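Long-range contacts in putative lipoprotein GNA1162 (Neisseria meningitidis, PDB 4HRV), which is a putative lipoprotein of unknown function, probably related in fold to the TolB N-terminal domain and possibly involved in lipid binding: residues V73-I81 and L114-E122; P13-P21 and L42-F50. The protein carries 3 engineered substitutions. All blocks are in the same frame, centred on the assembly; numbering follows the deposited sequence.

Interaction 1: residues V73-I81 and L114-E122; sequences VRPEKLHQI and LVDSRNGKE
The first turn of helix 75-82 packs against the turn that joins strands 104-116 and 122-133, a contact of helix end and hairpin loop at one end of the sheet. Ser117 sits at its centre. Ser117 OG lies 3.0 Å from Pro75 O and also has Asn84 OD1 as a partner. The hydroxyl, anti to the Ser117 N (chi1 -159°), also touches His79 CB at 3.5 Å. Beside it, Glu76 CA approaches Ser117 O at 3.3 Å in a CA-H...O contact. The Pro75 ring reaches the sheet side of the turn, CG meeting Val115 CG2 at 4.2 Å, the two side chains crossing at about a right angle. Glu76 CG, anti to its carbonyl carbon (chi1 -57°), comes to 3.4 Å from Arg118 O, and the bend at chi2 turns the carboxylate toward Arg74, where OE1 makes a salt bridge with NH1. On the exposed side the Arg118 chain, extended from CG to NE, crosses His79 obliquely: CE1 of His79 stands over one face of the guanidinium, offset toward its rim and 3.4 Å from Arg118 NH2, with the two planes 56° apart. The polar ends of this pair are held by the link from helix 75-82 to strand 86-99, His79 ND1 by Asn84 O and Arg118 NH1 by a salt bridge to Asp85. The loop itself is shaped by Asp116, whose OD1 accepts from Arg118 N at 2.7 Å, and by Gly120 with its positive phi: an Asx turn within a beta-hairpin connection, against which the N-terminal turn of a helix is laid.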
ATOM      1  N   VAL B  73      -0.790  20.264 -19.502  1.00 40.41           N
ATOM      2  CA  VAL B  73      -1.057  20.060 -20.918  1.00 41.91           C
ATOM      3  C   VAL B  73      -2.405  19.381 -21.086  1.00 42.12           C
ATOM      4  O   VAL B  73      -2.727  18.469 -20.338  1.00 35.70           O
ATOM      5  CB  VAL B  73       0.009  19.149 -21.547  1.00 43.69           C
ATOM      6  CG1 VAL B  73      -0.366  18.784 -22.986  1.00 44.88           C
ATOM      7  CG2 VAL B  73       1.371  19.824 -21.502  1.00 47.30           C
ATOM      8  N   ARG B  74      -3.203  19.812 -22.060  1.00 40.36           N
ATOM      9  CA  ARG B  74      -4.466  19.117 -22.305  1.00 40.37           C
ATOM     10  C   ARG B  74      -4.208  17.672 -22.731  1.00 34.29           C
ATOM     11  O   ARG B  74      -3.323  17.401 -23.544  1.00 34.28           O
ATOM     12  CB  ARG B  74      -5.323  19.859 -23.348  1.00 44.19           C
ATOM     13  CG  ARG B  74      -5.934  21.140 -22.796  1.00 50.42           C
ATOM     14  CD  ARG B  74      -7.161  21.583 -23.572  1.00 58.51           C
ATOM     15  NE  ARG B  74      -6.893  21.722 -25.000  1.00 60.82           N
ATOM     16  CZ  ARG B  74      -7.330  20.870 -25.921  1.00 64.55           C
ATOM     17  NH1 ARG B  74      -8.063  19.826 -25.556  1.00 65.08           N
ATOM     18  NH2 ARG B  74      -7.048  21.062 -27.205  1.00 66.87           N
ATOM     19  N   PRO B  75      -4.991  16.730 -22.190  1.00 33.69           N
ATOM     20  CA  PRO B  75      -4.753  15.320 -22.506  1.00 34.30           C
ATOM     21  C   PRO B  75      -4.816  15.047 -24.000  1.00 34.03           C
ATOM     22  O   PRO B  75      -4.066  14.214 -24.498  1.00 35.40           O
ATOM     23  CB  PRO B  75      -5.898  14.605 -21.781  1.00 35.02           C
ATOM     24  CG  PRO B  75      -6.229  15.518 -20.647  1.00 36.95           C
ATOM     25  CD  PRO B  75      -6.074  16.899 -21.210  1.00 32.78           C
ATOM     26  N   GLU B  76      -5.694  15.746 -24.712  1.00 34.70           N
ATOM     27  CA  GLU B  76      -5.829  15.537 -26.149  1.00 37.32           C
ATOM     28  C   GLU B  76      -4.513  15.840 -26.876  1.00 37.23           C
ATOM     29  O   GLU B  76      -4.196  15.224 -27.883  1.00 36.25           O
ATOM     30  CB  GLU B  76      -6.962  16.406 -26.710  1.00 45.09           C
ATOM     31  CG  GLU B  76      -8.326  16.178 -26.058  1.00 48.76           C
ATOM     32  CD  GLU B  76      -8.464  16.816 -24.676  1.00 56.83           C
ATOM     33  OE1 GLU B  76      -7.519  17.485 -24.203  1.00 56.80           O
ATOM     34  OE2 GLU B  76      -9.535  16.644 -24.054  1.00 61.68           O
ATOM     35  N   LYS B  77      -3.754  16.793 -26.356  1.00 39.47           N
ATOM     36  CA  LYS B  77      -2.441  17.111 -26.905  1.00 39.71           C
ATOM     37  C   LYS B  77      -1.479  15.949 -26.657  1.00 38.05           C
ATOM     38  O   LYS B  77      -0.710  15.562 -27.547  1.00 40.02           O
ATOM     39  CB  LYS B  77      -1.887  18.377 -26.259  1.00 42.06           C
ATOM     40  CG  LYS B  77      -2.669  19.654 -26.579  1.00 50.63           C
ATOM     41  CD  LYS B  77      -2.643  19.959 -28.069  1.00 56.67           C
ATOM     42  CE  LYS B  77      -2.844  21.443 -28.323  1.00 62.37           C
ATOM     43  NZ  LYS B  77      -4.007  21.971 -27.560  1.00 65.79           N
ATOM     44  N   LEU B  78      -1.511  15.404 -25.441  1.00 31.36           N
ATOM     45  CA  LEU B  78      -0.697  14.230 -25.136  1.00 34.14           C
ATOM     46  C   LEU B  78      -0.995  13.102 -26.102  1.00 33.87           C
ATOM     47  O   LEU B  78      -0.078  12.467 -26.626  1.00 36.53           O
ATOM     48  CB  LEU B  78      -0.901  13.770 -23.691  1.00 32.14           C
ATOM     49  CG  LEU B  78      -0.497  14.802 -22.642  1.00 34.71           C
ATOM     50  CD1 LEU B  78      -0.640  14.196 -21.244  1.00 32.86           C
ATOM     51  CD2 LEU B  78       0.924  15.251 -22.900  1.00 36.38           C
ATOM     52  N   HIS B  79      -2.281  12.879 -26.376  1.00 33.92           N
ATOM     53  CA  HIS B  79      -2.677  11.832 -27.320  1.00 33.35           C
ATOM     54  C   HIS B  79      -2.127  12.087 -28.726  1.00 36.54           C
ATOM     55  O   HIS B  79      -1.763  11.142 -29.421  1.00 38.61           O
ATOM     56  CB  HIS B  79      -4.203  11.681 -27.385  1.00 32.12           C
ATOM     57  CG  HIS B  79      -4.666  10.719 -28.434  1.00 34.26           C
ATOM     58  ND1 HIS B  79      -4.630   9.355 -28.259  1.00 37.53           N
ATOM     59  CD2 HIS B  79      -5.162  10.926 -29.678  1.00 39.06           C
ATOM     60  CE1 HIS B  79      -5.092   8.760 -29.344  1.00 39.50           C
ATOM     61  NE2 HIS B  79      -5.422   9.692 -30.220  1.00 40.11           N
ATOM     62  N   GLN B  80      -2.085  13.355 -29.142  1.00 40.36           N
ATOM     63  CA  GLN B  80      -1.500  13.726 -30.429  1.00 44.20           C
ATOM     64  C   GLN B  80      -0.033  13.307 -30.503  1.00 47.08           C
ATOM     65  O   GLN B  80       0.476  12.987 -31.577  1.00 49.30           O
ATOM     66  CB  GLN B  80      -1.603  15.239 -30.692  1.00 47.88           C
ATOM     67  CG  GLN B  80      -2.997  15.770 -31.015  1.00 53.14           C
ATOM     68  CD  GLN B  80      -2.994  17.267 -31.349  1.00 59.20           C
ATOM     69  OE1 GLN B  80      -3.706  18.061 -30.727  1.00 61.64           O
ATOM     70  NE2 GLN B  80      -2.194  17.651 -32.339  1.00 60.21           N
ATOM     71  N   ILE B  81       0.656  13.321 -29.367  1.00 41.86           N
ATOM     72  CA  ILE B  81       2.071  12.975 -29.360  1.00 41.17           C
ATOM     73  C   ILE B  81       2.313  11.479 -29.256  1.00 37.61           C
ATOM     74  O   ILE B  81       3.072  10.907 -30.038  1.00 39.47           O
ATOM     75  CB  ILE B  81       2.819  13.663 -28.213  1.00 43.59           C
ATOM     76  CG1 ILE B  81       2.850  15.174 -28.444  1.00 44.51           C
ATOM     77  CG2 ILE B  81       4.229  13.062 -28.077  1.00 40.01           C
ATOM     78  CD1 ILE B  81       3.242  15.986 -27.211  1.00 44.69           C
ATOM     79  N   LEU B 114      -6.848   8.450 -13.419  1.00 27.77           N
ATOM     80  CA  LEU B 114      -6.652   7.989 -14.787  1.00 26.20           C
ATOM     81  C   LEU B 114      -7.678   8.676 -15.683  1.00 27.26           C
ATOM     82  O   LEU B 114      -8.869   8.606 -15.425  1.00 31.21           O
ATOM     83  CB  LEU B 114      -6.859   6.481 -14.884  1.00 28.33           C
ATOM     84  CG  LEU B 114      -6.514   5.903 -16.258  1.00 30.03           C
ATOM     85  CD1 LEU B 114      -5.009   5.956 -16.449  1.00 29.65           C
ATOM     86  CD2 LEU B 114      -7.022   4.473 -16.429  1.00 29.22           C
ATOM     87  N   VAL B 115      -7.224   9.348 -16.725  1.00 27.13           N
ATOM     88  CA  VAL B 115      -8.170  10.028 -17.601  1.00 29.36           C
ATOM     89  C   VAL B 115      -8.084   9.587 -19.054  1.00 31.62           C
ATOM     90  O   VAL B 115      -7.009   9.332 -19.589  1.00 31.24           O
ATOM     91  CB  VAL B 115      -8.065  11.571 -17.522  1.00 33.46           C
ATOM     92  CG1 VAL B 115      -7.934  12.018 -16.100  1.00 28.77           C
ATOM     93  CG2 VAL B 115      -6.915  12.089 -18.369  1.00 39.06           C
ATOM     94  N   ASP B 116      -9.246   9.517 -19.686  1.00 34.38           N
ATOM     95  CA  ASP B 116      -9.345   9.214 -21.098  1.00 35.47           C
ATOM     96  C   ASP B 116      -8.646  10.334 -21.865  1.00 36.38           C
ATOM     97  O   ASP B 116      -8.952  11.504 -21.681  1.00 36.40           O
ATOM     98  CB  ASP B 116     -10.827   9.109 -21.477  1.00 39.89           C
ATOM     99  CG  ASP B 116     -11.046   8.761 -22.945  1.00 44.62           C
ATOM    100  OD1 ASP B 116     -10.400   9.372 -23.822  1.00 45.31           O
ATOM    101  OD2 ASP B 116     -11.881   7.872 -23.214  1.00 44.60           O
ATOM    102  N   SER B 117      -7.684   9.974 -22.704  1.00 36.18           N
ATOM    103  CA  SER B 117      -6.824  10.974 -23.313  1.00 36.30           C
ATOM    104  C   SER B 117      -7.510  11.679 -24.479  1.00 38.96           C
ATOM    105  O   SER B 117      -7.058  12.733 -24.913  1.00 39.14           O
ATOM    106  CB  SER B 117      -5.499  10.350 -23.768  1.00 40.67           C
ATOM    107  OG  SER B 117      -4.487  11.344 -23.908  1.00 43.78           O
ATOM    108  N   ARG B 118      -8.603  11.095 -24.970  1.00 38.93           N
ATOM    109  CA  ARG B 118      -9.354  11.677 -26.080  1.00 45.66           C
ATOM    110  C   ARG B 118     -10.366  12.748 -25.647  1.00 49.43           C
ATOM    111  O   ARG B 118     -10.581  13.718 -26.367  1.00 50.06           O
ATOM    112  CB  ARG B 118     -10.044  10.581 -26.905  1.00 46.74           C
ATOM    113  CG  ARG B 118      -9.069   9.638 -27.593  1.00 50.14           C
ATOM    114  CD  ARG B 118      -9.767   8.552 -28.399  1.00 54.81           C
ATOM    115  NE  ARG B 118      -8.841   7.856 -29.292  1.00 54.59           N
ATOM    116  CZ  ARG B 118      -8.108   6.803 -28.946  1.00 56.20           C
ATOM    117  NH1 ARG B 118      -8.184   6.305 -27.715  1.00 57.17           N
ATOM    118  NH2 ARG B 118      -7.298   6.240 -29.832  1.00 55.90           N
ATOM    119  N   ASN B 119     -10.982  12.590 -24.477  1.00 48.94           N
ATOM    120  CA  ASN B 119     -12.004  13.552 -24.056  1.00 47.46           C
ATOM    121  C   ASN B 119     -11.852  14.077 -22.637  1.00 46.04           C
ATOM    122  O   ASN B 119     -12.697  14.833 -22.154  1.00 49.29           O
ATOM    123  CB  ASN B 119     -13.408  12.969 -24.248  1.00 51.01           C
ATOM    124  CG  ASN B 119     -13.618  11.685 -23.467  1.00 52.35           C
ATOM    125  OD1 ASN B 119     -14.435  10.845 -23.846  1.00 62.38           O
ATOM    126  ND2 ASN B 119     -12.867  11.514 -22.387  1.00 39.88           N
ATOM    127  N   GLY B 120     -10.788  13.659 -21.962  1.00 32.10           N
ATOM    128  CA  GLY B 120     -10.484  14.182 -20.656  1.00 36.70           C
ATOM    129  C   GLY B 120     -11.358  13.605 -19.562  1.00 35.77           C
ATOM    130  O   GLY B 120     -11.303  14.079 -18.441  1.00 39.67           O
ATOM    131  N   LYS B 121     -12.169  12.598 -19.881  1.00 37.33           N
ATOM    132  CA  LYS B 121     -13.037  12.003 -18.871  1.00 36.09           C
ATOM    133  C   LYS B 121     -12.236  11.181 -17.877  1.00 36.62           C
ATOM    134  O   LYS B 121     -11.335  10.434 -18.245  1.00 33.90           O
ATOM    135  CB  LYS B 121     -14.158  11.152 -19.482  1.00 42.20           C
ATOM    136  CG  LYS B 121     -15.019  10.467 -18.410  1.00 50.22           C
ATOM    137  CD  LYS B 121     -16.109   9.582 -18.990  1.00 57.18           C
ATOM    138  CE  LYS B 121     -16.961   8.956 -17.886  1.00 61.08           C
ATOM    139  NZ  LYS B 121     -16.167   8.130 -16.915  1.00 64.34           N
ATOM    140  N   GLU B 122     -12.578  11.324 -16.606  1.00 37.14           N
ATOM    141  CA  GLU B 122     -11.913  10.564 -15.564  1.00 34.20           C
ATOM    142  C   GLU B 122     -12.416   9.116 -15.557  1.00 37.24           C
ATOM    143  O   GLU B 122     -13.617   8.867 -15.527  1.00 42.44           O
ATOM    144  CB  GLU B 122     -12.137  11.222 -14.207  1.00 39.45           C
ATOM    145  CG  GLU B 122     -11.314  10.600 -13.083  1.00 42.42           C
ATOM    146  CD  GLU B 122     -11.447  11.350 -11.772  1.00 48.47           C
ATOM    147  OE1 GLU B 122     -12.238  10.909 -10.912  1.00 51.53           O
ATOM    148  OE2 GLU B 122     -10.752  12.373 -11.594  1.00 50.86           O
TER

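Interaction 2: residues P13-P21 and L42-F50; sequences PASILVVPP and LSEAGYYVF
Strand 15-23 and the short strand 48-49 run parallel, joined by two nearly straight backbone hydrogen bonds, Tyr48 N to Ala14 O and Ile16 N to Tyr48 O, each 2.8 Å long. Ser15 CA adds a CA-H...O contact to Tyr48 O. Ile16 O, buried here, has no polar partner in the model; Val49 CG1 lies 3.6 Å from Ile16 O, and the edge of the Phe50 ring brings CD2 to 3.7 Å from Ile16 O. On the side of the sheet that carries Ile16, its CD1 stands over one face of the Tyr47 ring, 3.7 Å from the centroid, a CH-pi contact. Ile16 gets there because CG1 lies anti to its carbonyl carbon (chi1 -65°) and the chain continues fully extended. The same ring takes Pro13 O at its edge, 3.3 Å from CD1, with Ala14 O also near its plane. Farther along, Val18 CG2 and Leu42 CD1 meet tip to tip at 3.6 Å, tying the strand to the last turn of helix 39-44. Ser15 and Tyr48 point to the other face of the sheet from Ile16; Ala14 CB lies 3.9 Å from Tyr48 CE2, and Ser15 OG is hydrogen-bonded to the backbone N of Asp85. Leu42 and Tyr47 also pack on Leu141 of the second subunit, so this edge contributes to the dimer. Helix 39-44 is ended by a Schellman motif at Gly46, from which the chain passes into strand 48-49. Strand 15-23, the helices that follow and the parallel strand 48-49 beside it form a beta-alpha-beta crossover, which places 48-49 at the edge of the mixed sheet.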
ATOM      1  N   PRO B  13      -9.603   1.096 -21.274  1.00 82.41           N
ATOM      2  CA  PRO B  13      -8.325   1.666 -21.720  1.00 79.44           C
ATOM      3  C   PRO B  13      -7.209   0.618 -21.750  1.00 75.88           C
ATOM      4  O   PRO B  13      -6.980  -0.056 -20.745  1.00 79.55           O
ATOM      5  CB  PRO B  13      -8.031   2.718 -20.648  1.00 79.23           C
ATOM      6  CG  PRO B  13      -8.685   2.176 -19.412  1.00 80.33           C
ATOM      7  CD  PRO B  13      -9.936   1.489 -19.891  1.00 82.16           C
ATOM      8  N   ALA B  14      -6.523   0.481 -22.883  1.00 67.70           N
ATOM      9  CA  ALA B  14      -5.424  -0.477 -22.980  1.00 58.12           C
ATOM     10  C   ALA B  14      -4.071   0.202 -22.763  1.00 49.04           C
ATOM     11  O   ALA B  14      -3.295  -0.228 -21.904  1.00 50.71           O
ATOM     12  CB  ALA B  14      -5.462  -1.238 -24.314  1.00 52.50           C
ATOM     13  N   SER B  15      -3.797   1.264 -23.518  1.00 43.55           N
ATOM     14  CA  SER B  15      -2.509   1.959 -23.409  1.00 40.62           C
ATOM     15  C   SER B  15      -2.535   3.169 -22.467  1.00 39.58           C
ATOM     16  O   SER B  15      -3.377   4.051 -22.581  1.00 37.33           O
ATOM     17  CB  SER B  15      -1.979   2.373 -24.784  1.00 37.91           C
ATOM     18  OG  SER B  15      -2.719   3.440 -25.338  1.00 41.06           O
ATOM     19  N   ILE B  16      -1.581   3.207 -21.550  1.00 37.15           N
ATOM     20  CA  ILE B  16      -1.565   4.235 -20.527  1.00 34.47           C
ATOM     21  C   ILE B  16      -0.256   4.996 -20.527  1.00 35.82           C
ATOM     22  O   ILE B  16       0.815   4.404 -20.360  1.00 35.22           O
ATOM     23  CB  ILE B  16      -1.751   3.628 -19.144  1.00 32.17           C
ATOM     24  CG1 ILE B  16      -3.138   2.996 -19.020  1.00 34.59           C
ATOM     25  CG2 ILE B  16      -1.540   4.675 -18.060  1.00 29.45           C
ATOM     26  CD1 ILE B  16      -3.371   2.363 -17.645  1.00 36.32           C
ATOM     27  N   LEU B  17      -0.368   6.310 -20.698  1.00 32.70           N
ATOM     28  CA  LEU B  17       0.747   7.229 -20.522  1.00 33.32           C
ATOM     29  C   LEU B  17       0.831   7.661 -19.057  1.00 33.13           C
ATOM     30  O   LEU B  17      -0.095   8.273 -18.516  1.00 29.74           O
ATOM     31  CB  LEU B  17       0.565   8.467 -21.417  1.00 32.75           C
ATOM     32  CG  LEU B  17       1.643   9.549 -21.316  1.00 35.64           C
ATOM     33  CD1 LEU B  17       2.974   9.002 -21.788  1.00 37.21           C
ATOM     34  CD2 LEU B  17       1.266  10.808 -22.121  1.00 32.52           C
ATOM     35  N   VAL B  18       1.933   7.319 -18.404  1.00 28.69           N
ATOM     36  CA  VAL B  18       2.200   7.853 -17.082  1.00 26.41           C
ATOM     37  C   VAL B  18       3.130   9.042 -17.210  1.00 28.70           C
ATOM     38  O   VAL B  18       4.271   8.917 -17.668  1.00 28.21           O
ATOM     39  CB  VAL B  18       2.798   6.801 -16.128  1.00 26.43           C
ATOM     40  CG1 VAL B  18       2.798   7.346 -14.703  1.00 25.82           C
ATOM     41  CG2 VAL B  18       1.984   5.501 -16.222  1.00 26.59           C
ATOM     42  N   VAL B  19       2.628  10.212 -16.833  1.00 32.16           N
ATOM     43  CA  VAL B  19       3.441  11.413 -16.907  1.00 30.88           C
ATOM     44  C   VAL B  19       4.230  11.550 -15.608  1.00 30.22           C
ATOM     45  O   VAL B  19       3.848  10.981 -14.589  1.00 30.04           O
ATOM     46  CB  VAL B  19       2.603  12.686 -17.150  1.00 29.80           C
ATOM     47  CG1 VAL B  19       1.918  12.636 -18.533  1.00 27.86           C
ATOM     48  CG2 VAL B  19       1.613  12.888 -16.036  1.00 26.97           C
ATOM     49  N   PRO B  20       5.352  12.280 -15.653  1.00 33.38           N
ATOM     50  CA  PRO B  20       6.139  12.528 -14.443  1.00 35.37           C
ATOM     51  C   PRO B  20       5.240  13.010 -13.320  1.00 35.38           C
ATOM     52  O   PRO B  20       4.479  13.960 -13.504  1.00 32.70           O
ATOM     53  CB  PRO B  20       7.093  13.640 -14.874  1.00 38.66           C
ATOM     54  CG  PRO B  20       7.303  13.399 -16.321  1.00 36.32           C
ATOM     55  CD  PRO B  20       5.992  12.836 -16.855  1.00 33.84           C
ATOM     56  N   PRO B  21       5.308  12.351 -12.156  1.00 31.05           N
ATOM     57  CA  PRO B  21       4.410  12.739 -11.069  1.00 33.67           C
ATOM     58  C   PRO B  21       4.701  14.129 -10.519  1.00 30.64           C
ATOM     59  O   PRO B  21       5.847  14.570 -10.513  1.00 35.76           O
ATOM     60  CB  PRO B  21       4.666  11.658 -10.002  1.00 38.93           C
ATOM     61  CG  PRO B  21       5.134  10.463 -10.800  1.00 41.19           C
ATOM     62  CD  PRO B  21       6.003  11.083 -11.872  1.00 37.41           C
ATOM     63  N   LEU B  42       1.542  -1.984 -13.582  1.00 40.27           N
ATOM     64  CA  LEU B  42       0.610  -1.702 -14.672  1.00 40.44           C
ATOM     65  C   LEU B  42       0.614  -2.802 -15.741  1.00 44.35           C
ATOM     66  O   LEU B  42      -0.437  -3.194 -16.244  1.00 42.29           O
ATOM     67  CB  LEU B  42       0.887  -0.330 -15.315  1.00 37.46           C
ATOM     68  CG  LEU B  42       0.490   0.908 -14.503  1.00 35.47           C
ATOM     69  CD1 LEU B  42       0.869   2.193 -15.246  1.00 35.14           C
ATOM     70  CD2 LEU B  42      -1.003   0.888 -14.205  1.00 32.54           C
ATOM     71  N   SER B  43       1.797  -3.296 -16.092  1.00 47.02           N
ATOM     72  CA  SER B  43       1.881  -4.364 -17.076  1.00 52.20           C
ATOM     73  C   SER B  43       1.329  -5.660 -16.484  1.00 56.74           C
ATOM     74  O   SER B  43       0.630  -6.412 -17.160  1.00 60.51           O
ATOM     75  CB  SER B  43       3.320  -4.558 -17.552  1.00 53.79           C
ATOM     76  OG  SER B  43       4.131  -5.069 -16.512  1.00 56.61           O
ATOM     77  N   GLU B  44       1.629  -5.909 -15.215  1.00 57.00           N
ATOM     78  CA  GLU B  44       1.121  -7.098 -14.537  1.00 58.60           C
ATOM     79  C   GLU B  44      -0.406  -7.059 -14.442  1.00 60.41           C
ATOM     80  O   GLU B  44      -1.051  -8.097 -14.324  1.00 58.87           O
ATOM     81  CB  GLU B  44       1.768  -7.266 -13.159  1.00 58.22           C
ATOM     82  CG  GLU B  44       3.257  -7.605 -13.236  1.00 61.01           C
ATOM     83  CD  GLU B  44       3.942  -7.640 -11.876  1.00 64.99           C
ATOM     84  OE1 GLU B  44       5.172  -7.879 -11.839  1.00 65.96           O
ATOM     85  OE2 GLU B  44       3.259  -7.427 -10.848  1.00 64.97           O
ATOM     86  N   ALA B  45      -0.983  -5.861 -14.523  1.00 60.00           N
ATOM     87  CA  ALA B  45      -2.440  -5.723 -14.523  1.00 55.58           C
ATOM     88  C   ALA B  45      -3.019  -5.757 -15.932  1.00 53.69           C
ATOM     89  O   ALA B  45      -4.236  -5.653 -16.117  1.00 56.70           O
ATOM     90  CB  ALA B  45      -2.868  -4.458 -13.793  1.00 54.91           C
ATOM     91  N   GLY B  46      -2.151  -5.899 -16.930  1.00 49.37           N
ATOM     92  CA  GLY B  46      -2.607  -6.065 -18.302  1.00 48.17           C
ATOM     93  C   GLY B  46      -2.637  -4.830 -19.199  1.00 51.25           C
ATOM     94  O   GLY B  46      -3.018  -4.926 -20.371  1.00 49.67           O
ATOM     95  N   TYR B  47      -2.248  -3.671 -18.669  1.00 49.71           N
ATOM     96  CA  TYR B  47      -2.180  -2.453 -19.492  1.00 46.44           C
ATOM     97  C   TYR B  47      -0.879  -2.381 -20.281  1.00 45.19           C
ATOM     98  O   TYR B  47       0.125  -2.977 -19.902  1.00 43.42           O
ATOM     99  CB  TYR B  47      -2.299  -1.185 -18.636  1.00 45.08           C
ATOM    100  CG  TYR B  47      -3.568  -1.093 -17.831  1.00 45.35           C
ATOM    101  CD1 TYR B  47      -4.743  -0.631 -18.402  1.00 48.62           C
ATOM    102  CD2 TYR B  47      -3.590  -1.472 -16.496  1.00 47.75           C
ATOM    103  CE1 TYR B  47      -5.911  -0.549 -17.667  1.00 50.10           C
ATOM    104  CE2 TYR B  47      -4.751  -1.396 -15.753  1.00 49.50           C
ATOM    105  CZ  TYR B  47      -5.907  -0.934 -16.343  1.00 50.57           C
ATOM    106  OH  TYR B  47      -7.063  -0.857 -15.606  1.00 52.80           O
ATOM    107  N   TYR B  48      -0.898  -1.634 -21.377  1.00 47.23           N
ATOM    108  CA  TYR B  48       0.321  -1.384 -22.133  1.00 47.13           C
ATOM    109  C   TYR B  48       0.875  -0.025 -21.726  1.00 42.74           C
ATOM    110  O   TYR B  48       0.129   0.943 -21.669  1.00 40.78           O
ATOM    111  CB  TYR B  48       0.022  -1.428 -23.622  1.00 49.34           C
ATOM    112  CG  TYR B  48      -0.797  -2.638 -24.003  1.00 58.19           C
ATOM    113  CD1 TYR B  48      -0.591  -3.860 -23.374  1.00 59.84           C
ATOM    114  CD2 TYR B  48      -1.797  -2.556 -24.972  1.00 62.67           C
ATOM    115  CE1 TYR B  48      -1.344  -4.972 -23.704  1.00 65.31           C
ATOM    116  CE2 TYR B  48      -2.557  -3.666 -25.311  1.00 67.19           C
ATOM    117  CZ  TYR B  48      -2.325  -4.870 -24.671  1.00 70.05           C
ATOM    118  OH  TYR B  48      -3.070  -5.981 -24.997  1.00 76.02           O
ATOM    119  N   VAL B  49       2.169   0.037 -21.424  1.00 37.62           N
ATOM    120  CA  VAL B  49       2.790   1.285 -20.966  1.00 41.51           C
ATOM    121  C   VAL B  49       4.164   1.507 -21.601  1.00 42.25           C
ATOM    122  O   VAL B  49       4.838   0.549 -21.968  1.00 48.46           O
ATOM    123  CB  VAL B  49       2.952   1.290 -19.434  1.00 42.90           C
ATOM    124  CG1 VAL B  49       3.547   2.607 -18.965  1.00 48.97           C
ATOM    125  CG2 VAL B  49       1.616   1.035 -18.760  1.00 45.93           C
ATOM    126  N   PHE B  50       4.561   2.774 -21.720  1.00 43.75           N
ATOM    127  CA  PHE B  50       5.872   3.179 -22.233  1.00 42.74           C
ATOM    128  C   PHE B  50       6.910   3.187 -21.101  1.00 46.77           C
ATOM    129  O   PHE B  50       6.573   3.477 -19.948  1.00 44.71           O
ATOM    130  CB  PHE B  50       5.795   4.598 -22.828  1.00 50.72           C
ATOM    131  CG  PHE B  50       4.571   4.854 -23.689  1.00 56.90           C
ATOM    132  CD1 PHE B  50       4.705   5.129 -25.043  1.00 56.01           C
ATOM    133  CD2 PHE B  50       3.292   4.846 -23.140  1.00 59.16           C
ATOM    134  CE1 PHE B  50       3.583   5.373 -25.838  1.00 57.82           C
ATOM    135  CE2 PHE B  50       2.166   5.086 -23.931  1.00 57.00           C
ATOM    136  CZ  PHE B  50       2.312   5.350 -25.278  1.00 56.74           C
TER

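How the interactions relate
Interaction 2 closes before interaction 1 opens along the chain, and their centres lie 14 Å apart at the same end of one mixed sheet. Strand 15-23 stands between edge strand 48-49 and strand 86-99, which leads on to 104-116, so interaction 2 builds one side of the sheet and interaction 1 fixes a helix at the hairpin turn farther across it. They meet directly: Leu78 of helix 75-82 packs on Leu17 and Val19, while Leu114 packs on Ile16 and Pro13. Asp85 serves both, through Arg118 and Ser15. Leu114 and Leu42 each touch Leu141 of the second subunit, linking both regions to the dimer interface.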